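Local coordinates for protein cytosine deaminase (Klebsiella pneumoniae, PDB 4R85) that probably deaminates cytosine and 5-methylcytosine hydrolytically, as an iron-containing member of the amidohydrolase superfamily, at residues A[210-215]-A[241-246]; A[288-293]-A[331-336]; A[255-260]-A[294-299]. All blocks are in the same frame, centred on the assembly; numbering follows the deposited sequence.

Interaction 1: A[210-215]-A[241-246]; sequences CDEIDD and HTCAMG. With FE2 (Fe (II) ion), chain H; 17E (5-methylcytosine), chain G.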
# COMPACT_ATOMS: atom_id res chain seq x y z
N CYS A 210 -15.93 -16.71 4.54
CA CYS A 210 -15.84 -17.89 5.38
C CYS A 210 -15.66 -17.63 6.88
O CYS A 210 -16.51 -17.99 7.68
CB CYS A 210 -14.78 -18.84 4.83
SG CYS A 210 -15.00 -20.43 5.54
N ASP A 211 -14.56 -17.02 7.26
CA ASP A 211 -14.34 -16.74 8.67
C ASP A 211 -13.76 -15.34 8.80
O ASP A 211 -12.60 -15.16 9.19
CB ASP A 211 -13.40 -17.79 9.28
CG ASP A 211 -14.04 -19.19 9.39
OD1 ASP A 211 -13.59 -20.12 8.68
OD2 ASP A 211 -14.99 -19.36 10.19
N GLU A 212 -14.56 -14.33 8.44
CA GLU A 212 -14.06 -12.96 8.37
C GLU A 212 -14.17 -12.31 9.74
O GLU A 212 -14.94 -11.38 9.96
CB GLU A 212 -14.82 -12.14 7.31
CG GLU A 212 -14.12 -10.80 6.99
CD GLU A 212 -14.85 -9.93 5.97
OE1 GLU A 212 -14.27 -8.89 5.57
OE2 GLU A 212 -15.99 -10.27 5.56
N ILE A 213 -13.40 -12.84 10.68
CA ILE A 213 -13.50 -12.43 12.08
C ILE A 213 -12.22 -12.87 12.75
O ILE A 213 -11.56 -13.79 12.27
CB ILE A 213 -14.76 -13.06 12.74
CG1 ILE A 213 -15.03 -12.46 14.12
CG2 ILE A 213 -14.63 -14.58 12.81
CD1 ILE A 213 -16.36 -12.93 14.73
N ASP A 214 -11.84 -12.22 13.85
CA ASP A 214 -10.56 -12.53 14.49
C ASP A 214 -10.65 -13.64 15.55
O ASP A 214 -9.67 -13.94 16.22
CB ASP A 214 -9.90 -11.27 15.07
CG ASP A 214 -9.36 -10.34 13.99
OD1 ASP A 214 -9.51 -9.10 14.14
OD2 ASP A 214 -8.76 -10.82 12.99
N ASP A 215 -11.83 -14.24 15.68
CA ASP A 215 -12.08 -15.29 16.66
C ASP A 215 -11.39 -16.60 16.26
O ASP A 215 -11.76 -17.20 15.26
CB ASP A 215 -13.60 -15.51 16.75
CG ASP A 215 -14.00 -16.56 17.78
OD1 ASP A 215 -15.21 -16.89 17.83
OD2 ASP A 215 -13.14 -17.05 18.53
N HIS A 241 -11.84 -14.49 2.53
CA HIS A 241 -11.76 -13.87 3.87
C HIS A 241 -11.64 -14.88 4.99
O HIS A 241 -12.44 -14.87 5.93
CB HIS A 241 -13.03 -13.09 4.23
CG HIS A 241 -13.34 -11.93 3.34
ND1 HIS A 241 -12.57 -10.79 3.30
CD2 HIS A 241 -14.39 -11.71 2.51
CE1 HIS A 241 -13.12 -9.92 2.47
NE2 HIS A 241 -14.22 -10.46 1.98
N THR A 242 -10.67 -15.77 4.90
CA THR A 242 -10.45 -16.70 5.99
C THR A 242 -9.58 -16.03 7.05
O THR A 242 -8.57 -16.57 7.45
CB THR A 242 -9.80 -18.00 5.46
OG1 THR A 242 -8.64 -17.68 4.66
CG2 THR A 242 -10.80 -18.74 4.58
N CYS A 243 -9.99 -14.83 7.49
CA CYS A 243 -9.20 -14.02 8.42
C CYS A 243 -8.88 -14.75 9.72
O CYS A 243 -7.78 -14.61 10.28
CB CYS A 243 -9.91 -12.71 8.73
SG CYS A 243 -10.28 -11.74 7.25
N ALA A 244 -9.84 -15.52 10.22
CA ALA A 244 -9.62 -16.28 11.46
C ALA A 244 -8.40 -17.21 11.37
O ALA A 244 -7.76 -17.49 12.39
CB ALA A 244 -10.88 -17.07 11.83
N MET A 245 -8.08 -17.70 10.18
CA MET A 245 -6.91 -18.57 10.05
C MET A 245 -5.64 -17.85 10.52
O MET A 245 -4.74 -18.46 11.08
CB MET A 245 -6.73 -19.08 8.62
CG MET A 245 -5.67 -20.17 8.53
SD MET A 245 -5.06 -20.39 6.85
CE MET A 245 -6.59 -20.82 6.04
N GLY A 246 -5.58 -16.53 10.32
CA GLY A 246 -4.47 -15.75 10.84
C GLY A 246 -4.40 -15.68 12.36
O GLY A 246 -3.42 -15.17 12.92
FE FE2 H . -16.12 -9.55 0.62
N1 17E G . -19.80 -7.69 3.67
C2 17E G . -19.05 -8.55 4.37
O2 17E G . -19.66 -9.49 5.16
N3 17E G . -17.72 -8.53 4.30
C4 17E G . -17.09 -7.62 3.53
N4 17E G . -15.66 -7.61 3.47
C5 17E G . -17.83 -6.70 2.79
C6 17E G . -19.22 -6.77 2.88
CM5 17E G . -17.15 -5.69 1.92
O HOH W 1 -7.18 -13.06 12.47
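Glu212 places CG anti to its backbone N (chi1 -167°) and stays extended beyond it, while His241 sets CG beside its own N (chi1 -63°); with these settings the two side chains lie side by side, pointing the same way. Carboxylate and imidazole stack with planes 10° apart. Glu212 OE1 stands over one ring face, offset toward the rim, 3.4 Å from His241 ND1, and the angle there is too poor for a hydrogen bond. Each group keeps its own task: His241 NE2 reaches the iron in the ring plane at 2.5 Å, and Glu212 OE1 accepts a hydrogen bond from N4 of 5-methylcytosine at 2.8 Å. Glu212 OE2 lies 2.8 Å from N3 of the same base.

Behind this pair the backbones are tied together. Ala244 N donates to Asp211 O (3.0 Å), whereas Asp211 N to His241 O is weak at 3.3 Å. A water donates to both Asp214 OD2 and Cys243 O. His56, His58, His209 and Asp308 complete the iron site, so these loops following strands 205-209 and 237-240 form part of the metal and substrate centre at the C-terminal ends of the strands of an amidohydrolase TIM barrel.

Interaction 2: A[288-293]-A[331-336]; sequences RGVTRV and HICHML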
# COMPACT_ATOMS: atom_id res chain seq x y z
N ARG A 288 -2.49 -8.49 12.66
CA ARG A 288 -2.72 -8.12 11.27
C ARG A 288 -4.09 -8.57 10.80
O ARG A 288 -4.76 -7.84 10.07
CB ARG A 288 -1.64 -8.73 10.37
CG ARG A 288 -0.26 -8.12 10.64
CD ARG A 288 0.94 -8.96 10.10
NE ARG A 288 2.15 -8.29 10.56
CZ ARG A 288 3.16 -7.91 9.80
NH1 ARG A 288 3.18 -8.20 8.50
NH2 ARG A 288 4.17 -7.26 10.36
N GLY A 289 -4.46 -9.79 11.18
CA GLY A 289 -5.77 -10.34 10.87
C GLY A 289 -5.98 -10.83 9.46
O GLY A 289 -7.12 -10.96 9.00
N VAL A 290 -4.89 -11.13 8.75
CA VAL A 290 -4.97 -11.61 7.39
C VAL A 290 -4.69 -13.11 7.39
O VAL A 290 -3.94 -13.60 8.23
CB VAL A 290 -3.98 -10.84 6.49
CG1 VAL A 290 -3.90 -11.42 5.09
CG2 VAL A 290 -4.38 -9.36 6.43
N THR A 291 -5.31 -13.85 6.48
CA THR A 291 -5.11 -15.29 6.38
C THR A 291 -3.64 -15.65 6.05
O THR A 291 -2.80 -14.77 5.78
CB THR A 291 -6.09 -15.91 5.34
OG1 THR A 291 -6.11 -17.33 5.47
CG2 THR A 291 -5.70 -15.52 3.91
N ARG A 292 -3.31 -16.94 6.09
CA ARG A 292 -1.90 -17.35 5.97
C ARG A 292 -1.53 -17.57 4.51
O ARG A 292 -1.27 -18.70 4.09
CB ARG A 292 -1.65 -18.61 6.79
CG ARG A 292 -2.09 -18.50 8.24
CD ARG A 292 -1.59 -19.71 9.05
NE ARG A 292 -2.11 -19.67 10.42
CZ ARG A 292 -1.68 -20.41 11.42
NH1 ARG A 292 -2.24 -20.30 12.62
NH2 ARG A 292 -0.69 -21.28 11.25
N VAL A 293 -1.52 -16.49 3.75
CA VAL A 293 -1.34 -16.53 2.30
C VAL A 293 -0.04 -17.20 1.88
O VAL A 293 -0.03 -18.07 1.00
CB VAL A 293 -1.39 -15.11 1.70
CG1 VAL A 293 -1.06 -15.15 0.21
CG2 VAL A 293 -2.76 -14.45 1.95
N HIS A 331 3.42 -7.12 1.48
CA HIS A 331 3.97 -6.56 2.73
C HIS A 331 3.36 -7.23 3.96
O HIS A 331 4.08 -7.72 4.83
CB HIS A 331 3.69 -5.05 2.83
CG HIS A 331 4.56 -4.20 1.95
ND1 HIS A 331 4.41 -4.14 0.58
CD2 HIS A 331 5.57 -3.35 2.25
CE1 HIS A 331 5.31 -3.31 0.07
NE2 HIS A 331 6.03 -2.82 1.07
N ILE A 332 2.03 -7.25 4.03
CA ILE A 332 1.34 -7.75 5.22
C ILE A 332 1.56 -9.25 5.44
O ILE A 332 1.61 -9.73 6.58
CB ILE A 332 -0.18 -7.43 5.17
CG1 ILE A 332 -0.38 -5.93 4.96
CG2 ILE A 332 -0.86 -7.84 6.47
CD1 ILE A 332 -1.85 -5.50 4.72
N CYS A 333 1.70 -9.99 4.35
CA CYS A 333 1.83 -11.45 4.39
C CYS A 333 3.28 -11.92 4.43
O CYS A 333 3.55 -13.12 4.39
CB CYS A 333 1.11 -12.08 3.20
SG CYS A 333 -0.67 -11.70 3.18
N HIS A 334 4.21 -10.97 4.53
CA HIS A 334 5.64 -11.28 4.58
C HIS A 334 6.09 -12.08 3.37
O HIS A 334 6.72 -13.13 3.50
CB HIS A 334 6.00 -12.03 5.87
CG HIS A 334 6.11 -11.13 7.07
ND1 HIS A 334 6.07 -11.61 8.36
CD2 HIS A 334 6.30 -9.79 7.16
CE1 HIS A 334 6.22 -10.59 9.20
NE2 HIS A 334 6.35 -9.48 8.50
N MET A 335 5.76 -11.56 2.19
CA MET A 335 6.12 -12.19 0.94
C MET A 335 6.94 -11.23 0.09
O MET A 335 6.67 -11.03 -1.09
CB MET A 335 4.85 -12.59 0.19
CG MET A 335 4.06 -13.65 0.92
SD MET A 335 2.39 -13.84 0.26
CE MET A 335 2.77 -14.89 -1.13
N LEU A 336 7.95 -10.63 0.71
CA LEU A 336 8.86 -9.75 -0.02
C LEU A 336 10.21 -10.42 -0.28
O LEU A 336 11.21 -9.74 -0.51
CB LEU A 336 9.04 -8.42 0.71
CG LEU A 336 7.79 -7.54 0.65
CD1 LEU A 336 8.07 -6.17 1.25
CD2 LEU A 336 7.30 -7.40 -0.79
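Ile332 O receives the shortest polar bond of the contact, from Arg288 NH1 at 2.9 Å with an N-H...O angle of 152°. The oxygen lies practically in the guanidinium plane, yet seen from the carbonyl the donor stands 39° out of the carbonyl plane. An arginine chain extended from CG to NE carries the charged group to this helix end. Rotation of the guanidinium is further restrained from outside: NE donates to Arg287 O of the second subunit and NH2 to Ile275 O of that subunit, so the arginine links the helix terminus to the dimer interface.

Arg288 and His334 cross at about a right angle, their flat groups inclined by 55°. NH1 comes over a face of the imidazole, while His334 CE1 lies over a face of the guanidinium. His334, at positive phi, is the C-prime residue of a Schellman motif: its N bonds to His331 O, and Met335 N bonds to Leu330 O. The turn ends the helix; Cys333 and Met335, on either side of His334 in sequence, both have CB directed toward 288-293.

The apolar half joins valine and isoleucine methyls to one another and to two sulfurs. Val290 CG2 meets Ile332 CG2 at 3.8 Å, with the two side chains crossing at about a right angle. Cys333 SG is touched by two valines, by Val293 CG2 at 3.7 Å and by Val290 CG1 at 3.8 Å. Val293 CG1 faces Met335 SD at 3.7 Å, again in a perpendicular crossing.

In the fold, the loop segment leads into helix 293-298 and the other segment ends helix 322-332; Val290 and Val293 also touch Ser269 of strand 266-269, and Met335 packs on Ala294 of helix 293-298.

Interaction 3: A[255-260]-A[294-299]; sequences KLFRLL and AELDRA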
# COMPACT_ATOMS: atom_id res chain seq x y z
N LYS A 255 -2.85 -29.33 11.19
CA LYS A 255 -3.73 -30.45 10.89
C LYS A 255 -4.72 -30.09 9.79
O LYS A 255 -4.97 -30.88 8.88
CB LYS A 255 -4.51 -30.87 12.15
CG LYS A 255 -5.54 -31.97 11.87
CD LYS A 255 -6.51 -32.16 13.02
CE LYS A 255 -7.79 -31.35 12.83
NZ LYS A 255 -8.84 -32.10 12.08
N LEU A 256 -5.30 -28.89 9.90
CA LEU A 256 -6.27 -28.39 8.93
C LEU A 256 -5.72 -28.32 7.50
O LEU A 256 -6.44 -28.59 6.54
CB LEU A 256 -6.75 -27.00 9.36
CG LEU A 256 -7.77 -26.28 8.47
CD1 LEU A 256 -9.09 -27.08 8.34
CD2 LEU A 256 -8.03 -24.89 9.00
N PHE A 257 -4.44 -27.96 7.36
CA PHE A 257 -3.83 -27.84 6.03
C PHE A 257 -3.88 -29.13 5.22
O PHE A 257 -3.87 -29.12 3.99
CB PHE A 257 -2.38 -27.34 6.13
CG PHE A 257 -2.22 -25.87 5.90
CD1 PHE A 257 -1.27 -25.39 5.02
CD2 PHE A 257 -3.05 -24.96 6.56
CE1 PHE A 257 -1.12 -24.04 4.80
CE2 PHE A 257 -2.90 -23.60 6.35
CZ PHE A 257 -1.94 -23.13 5.47
N ARG A 258 -3.90 -30.27 5.90
CA ARG A 258 -3.98 -31.53 5.19
C ARG A 258 -5.32 -31.66 4.47
O ARG A 258 -5.37 -32.08 3.31
CB ARG A 258 -3.76 -32.69 6.17
CG ARG A 258 -2.39 -32.59 6.85
CD ARG A 258 -2.27 -33.53 8.03
NE ARG A 258 -2.14 -34.92 7.61
CZ ARG A 258 -1.00 -35.49 7.24
NH1 ARG A 258 -0.97 -36.76 6.87
NH2 ARG A 258 0.12 -34.78 7.23
N LEU A 259 -6.40 -31.27 5.14
CA LEU A 259 -7.72 -31.24 4.53
C LEU A 259 -7.76 -30.18 3.43
O LEU A 259 -8.33 -30.40 2.36
CB LEU A 259 -8.78 -30.89 5.59
CG LEU A 259 -10.18 -30.56 5.05
CD1 LEU A 259 -10.72 -31.70 4.18
CD2 LEU A 259 -11.14 -30.26 6.21
N LEU A 260 -7.17 -29.01 3.70
CA LEU A 260 -7.25 -27.92 2.74
C LEU A 260 -6.62 -28.34 1.42
O LEU A 260 -7.19 -28.10 0.36
CB LEU A 260 -6.59 -26.65 3.28
CG LEU A 260 -7.22 -26.00 4.51
CD1 LEU A 260 -6.57 -24.64 4.80
CD2 LEU A 260 -8.74 -25.81 4.32
N ALA A 294 1.07 -16.80 2.48
CA ALA A 294 2.36 -17.37 2.08
C ALA A 294 2.40 -18.87 2.35
O ALA A 294 2.91 -19.66 1.54
CB ALA A 294 3.50 -16.66 2.80
N GLU A 295 1.84 -19.26 3.48
CA GLU A 295 1.83 -20.65 3.92
C GLU A 295 0.91 -21.53 3.04
O GLU A 295 1.27 -22.66 2.68
CB GLU A 295 1.44 -20.71 5.40
CG GLU A 295 2.49 -20.10 6.37
CD GLU A 295 2.58 -18.56 6.34
OE1 GLU A 295 1.64 -17.88 5.87
OE2 GLU A 295 3.62 -18.02 6.81
N LEU A 296 -0.27 -21.01 2.69
CA LEU A 296 -1.13 -21.70 1.72
C LEU A 296 -0.39 -21.93 0.39
O LEU A 296 -0.39 -23.04 -0.15
CB LEU A 296 -2.39 -20.88 1.46
CG LEU A 296 -3.32 -20.78 2.66
CD1 LEU A 296 -4.29 -19.60 2.52
CD2 LEU A 296 -4.08 -22.09 2.81
N ASP A 297 0.23 -20.88 -0.13
CA ASP A 297 0.91 -20.95 -1.42
C ASP A 297 2.08 -21.95 -1.40
O ASP A 297 2.25 -22.72 -2.33
CB ASP A 297 1.39 -19.55 -1.84
CG ASP A 297 2.19 -19.58 -3.14
OD1 ASP A 297 3.44 -19.51 -3.08
OD2 ASP A 297 1.56 -19.66 -4.22
N ARG A 298 2.86 -21.92 -0.32
CA ARG A 298 3.95 -22.87 -0.15
C ARG A 298 3.46 -24.31 -0.08
O ARG A 298 4.16 -25.23 -0.49
CB ARG A 298 4.81 -22.53 1.07
CG ARG A 298 5.57 -21.23 0.90
CD ARG A 298 6.60 -20.98 1.99
NE ARG A 298 7.02 -19.58 1.97
CZ ARG A 298 6.70 -18.68 2.90
NH1 ARG A 298 5.97 -19.05 3.95
NH2 ARG A 298 7.13 -17.43 2.79
N ALA A 299 2.25 -24.49 0.42
CA ALA A 299 1.63 -25.81 0.53
C ALA A 299 1.06 -26.28 -0.81
O ALA A 299 0.55 -27.39 -0.91
CB ALA A 299 0.53 -25.79 1.60
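Phe257 reaches from helix 255-260 to helix 294-298 and lies across Leu296 at about a right angle. Its far rim makes the contact: Phe257 CZ is 3.6 Å from Leu296 CD2, and that methyl sits obliquely to the ring. At the ring edge, near its plane, the neighbours differ. Phe257 CE1 approaches Glu295 O at 3.5 Å, and Phe257 CD1 meets Ala299 CB at 3.9 Å. The ring edge thus faces a carbonyl oxygen of the opposing helix and, just past the helix end, the alanine methyl, with Glu295 CB also near Phe257 CZ at 4.2 Å.

Leu260, one turn after Phe257, adds a more distant touch to the same methyl. Leu260 CD1 is 4.1 Å from Leu296 CD2, and the two leucines cross obliquely. Leu296 places CG beside its backbone N (chi1 -67°), and the branch beyond it carries CD2 to both partners.

The axes of the short segments 255-260 and 294-298 approach to 11.5 Å and cross at -53°, so the aromatic side chain bridges a wide separation. Both are helices of the amidohydrolase TIM barrel, flanking strand 266-269, and Leu260 and Leu296 each also pack on Phe267 of that strand.

The Glu295 chain bends at chi2 (72°), and its carboxylate turns from Phe257 to make a long salt bridge within its own helix, Glu295 OE2 to Arg298 NH1 at 3.8 Å. Glu295 also packs on Trp284 of the second subunit.

How the interactions relate
Interaction 1 contributes His241 to the iron site and Glu212 and His241 to the pocket; the centre of interaction 2 lies about 13 Å from its own and that of interaction 3 about 15 Å. Thr242 OG1 and Thr291 OG1, 2.7 Å apart, probably share a hydrogen bond that joins interaction 1 to interaction 2, as does Arg292 NE to Met245 O at 3.0 Å. Met245 also extends into interaction 3, its SD 3.9 Å from Phe257 CE2. Interactions 2 and 3 alternate along the chain and meet where Thr291 OG1 lies 4.1 Å from Leu296 CD1. The side chain of Val290, in interaction 2, is about 12 Å from the bound 5-methylcytosine.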